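Local atomic coordinates of periplasmic binding protein (Veillonella parvula, PDB entry 4MO9), a protein that probably captures a solute, perhaps an iron complex, between its two lobes in the periplasm and delivers it to an ABC-type importer. Residues 199-204 against 256-261. Sequence-based numbering, arbitrary orientation.
Sequences KPTVYL and NPDIIM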
loop_
_atom_site.group_PDB
_atom_site.type_symbol
_atom_site.label_atom_id
_atom_site.label_comp_id
_atom_site.label_asym_id
_atom_site.label_seq_id
_atom_site.Cartn_x
_atom_site.Cartn_y
_atom_site.Cartn_z
ATOM N N LYS A 199 5.518 6.047 -24.759
ATOM C CA LYS A 199 4.851 5.715 -23.510
ATOM C C LYS A 199 3.348 5.674 -23.745
ATOM O O LYS A 199 2.796 6.544 -24.426
ATOM C CB LYS A 199 5.196 6.742 -22.433
ATOM C CG LYS A 199 6.702 6.878 -22.186
ATOM C CD LYS A 199 7.020 7.838 -21.045
ATOM C CE LYS A 199 8.522 7.884 -20.766
ATOM N NZ LYS A 199 9.105 6.529 -20.532
ATOM N N PRO A 200 2.678 4.647 -23.205
ATOM C CA PRO A 200 1.218 4.655 -23.314
ATOM C C PRO A 200 0.630 5.706 -22.390
ATOM O O PRO A 200 1.137 5.893 -21.273
ATOM C CB PRO A 200 0.812 3.247 -22.860
ATOM C CG PRO A 200 1.946 2.746 -22.076
ATOM C CD PRO A 200 3.193 3.387 -22.646
ATOM N N THR A 201 -0.399 6.395 -22.865
ATOM C CA THR A 201 -1.126 7.354 -22.051
ATOM C C THR A 201 -2.084 6.580 -21.158
ATOM O O THR A 201 -2.691 5.596 -21.594
ATOM C CB THR A 201 -1.909 8.366 -22.915
ATOM O OG1 THR A 201 -2.701 7.666 -23.887
ATOM C CG2 THR A 201 -0.953 9.317 -23.632
ATOM N N VAL A 202 -2.213 7.009 -19.906
ATOM C CA VAL A 202 -3.066 6.294 -18.966
ATOM C C VAL A 202 -3.948 7.235 -18.141
ATOM O O VAL A 202 -3.483 8.277 -17.663
ATOM C CB VAL A 202 -2.222 5.366 -18.044
ATOM C CG1 VAL A 202 -1.166 6.158 -17.285
ATOM C CG2 VAL A 202 -3.107 4.609 -17.076
ATOM N N TYR A 203 -5.225 6.876 -17.997
ATOM C CA TYR A 203 -6.099 7.569 -17.061
ATOM C C TYR A 203 -6.252 6.709 -15.804
ATOM O O TYR A 203 -6.605 5.527 -15.897
ATOM C CB TYR A 203 -7.469 7.887 -17.681
ATOM C CG TYR A 203 -8.478 8.335 -16.647
ATOM C CD1 TYR A 203 -8.208 9.415 -15.816
ATOM C CD2 TYR A 203 -9.683 7.663 -16.480
ATOM C CE1 TYR A 203 -9.108 9.822 -14.845
ATOM C CE2 TYR A 203 -10.592 8.061 -15.511
ATOM C CZ TYR A 203 -10.300 9.144 -14.698
ATOM O OH TYR A 203 -11.194 9.556 -13.734
ATOM N N LEU A 204 -5.973 7.300 -14.642
ATOM C CA LEU A 204 -5.975 6.575 -13.372
ATOM C C LEU A 204 -7.100 7.094 -12.491
ATOM O O LEU A 204 -7.275 8.306 -12.359
ATOM C CB LEU A 204 -4.647 6.784 -12.638
ATOM C CG LEU A 204 -3.336 6.416 -13.331
ATOM C CD1 LEU A 204 -2.144 6.961 -12.532
ATOM C CD2 LEU A 204 -3.213 4.912 -13.465
ATOM N N ASN A 256 -8.732 10.656 -24.663
ATOM C CA ASN A 256 -8.864 9.307 -25.220
ATOM C C ASN A 256 -7.637 8.449 -24.916
ATOM O O ASN A 256 -6.890 8.082 -25.814
ATOM C CB ASN A 256 -9.108 9.378 -26.735
ATOM C CG ASN A 256 -9.666 8.083 -27.302
ATOM O OD1 ASN A 256 -10.235 7.260 -26.578
ATOM N ND2 ASN A 256 -9.511 7.902 -28.609
ATOM N N PRO A 257 -7.419 8.134 -23.636
ATOM C CA PRO A 257 -6.153 7.498 -23.243
ATOM C C PRO A 257 -5.988 6.076 -23.789
ATOM O O PRO A 257 -6.990 5.389 -24.042
ATOM C CB PRO A 257 -6.239 7.474 -21.715
ATOM C CG PRO A 257 -7.724 7.430 -21.427
ATOM C CD PRO A 257 -8.357 8.277 -22.506
ATOM N N ASP A 258 -4.738 5.649 -23.976
ATOM C CA ASP A 258 -4.447 4.283 -24.416
ATOM C C ASP A 258 -4.946 3.250 -23.405
ATOM O O ASP A 258 -5.411 2.172 -23.779
ATOM C CB ASP A 258 -2.938 4.088 -24.610
ATOM C CG ASP A 258 -2.378 4.890 -25.783
ATOM O OD1 ASP A 258 -3.042 4.969 -26.841
ATOM O OD2 ASP A 258 -1.261 5.435 -25.640
ATOM N N ILE A 259 -4.840 3.592 -22.121
ATOM C CA ILE A 259 -5.112 2.655 -21.036
ATOM C C ILE A 259 -5.929 3.359 -19.941
ATOM O O ILE A 259 -5.742 4.551 -19.690
ATOM C CB ILE A 259 -3.769 2.102 -20.465
ATOM C CG1 ILE A 259 -3.048 1.262 -21.530
ATOM C CG2 ILE A 259 -3.974 1.291 -19.178
ATOM C CD1 ILE A 259 -1.606 0.912 -21.174
ATOM N N ILE A 260 -6.865 2.633 -19.331
ATOM C CA ILE A 260 -7.620 3.129 -18.175
ATOM C C ILE A 260 -7.393 2.125 -17.050
ATOM O O ILE A 260 -7.450 0.909 -17.279
ATOM C CB ILE A 260 -9.142 3.215 -18.477
ATOM C CG1 ILE A 260 -9.460 4.366 -19.441
ATOM C CG2 ILE A 260 -9.946 3.399 -17.184
ATOM C CD1 ILE A 260 -10.939 4.377 -19.943
HETATM N N MSE A 261 -7.115 2.611 -15.844
HETATM C CA MSE A 261 -7.020 1.719 -14.696
HETATM C C MSE A 261 -7.856 2.284 -13.557
HETATM O O MSE A 261 -7.636 3.429 -13.130
HETATM C CB MSE A 261 -5.561 1.536 -14.267
HETATM C CG MSE A 261 -5.366 0.361 -13.318
HETATM SE SE MSE A 261 -3.508 0.143 -12.753
HETATM C CE MSE A 261 -2.736 0.140 -14.554
HETATM O O HOH W 1 1.260 6.345 -27.490
#
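Thr201 and Asp258 exchange side-chain and backbone bonds where two parallel strands begin. With chi1 at 51°, Thr201 OG1 sits between its own backbone N and carbonyl carbon and accepts Asp258 N at 2.9 Å, while Asp258 OD2 takes Thr201 N at 3.1 Å, on the anti side of the carboxylate. Thr201 OG1 adds a weak bond to the same OD2, and a water, weakly bonded to Lys199 O, also donates to this oxygen; OD1 pairs with Lys303, so the carboxylate is probably held as an anion.

Beyond this junction the backbone takes over: Ile259 N bonds Thr201 O, Tyr203 N bonds Ile259 O at 2.9 Å, and Met261 N bonds Tyr203 O.

On the face of Val202 and Leu204, Ile259 spreads its branches into two hollows: CD1 lies against Pro200 CB (3.8 Å), and CG2, anti to the backbone N, meets Val202 CG2 (4.0 Å). Next along, Leu204 CD2 rests beside CB of Met261, a selenomethionine, the two side chains pointing the same way. Phe334 and Leu330 of helix 324-334 pack over Ile259 and Met261 respectively. On the other face, the Pro257 ring fits against the base of Tyr203, Pro257 CG lying 3.8 Å from Tyr203 CB. Ile260 CG2 approaches Tyr203 CD2 obliquely at 4.3 Å; the phenol's OH reaches Glu205.

Strands 201-206 and 259-263 are adjacent interior strands of the mixed five-stranded sheet of the C-terminal lobe, flanked by helices as in the alpha/beta lobes of TroA-like periplasmic binding proteins.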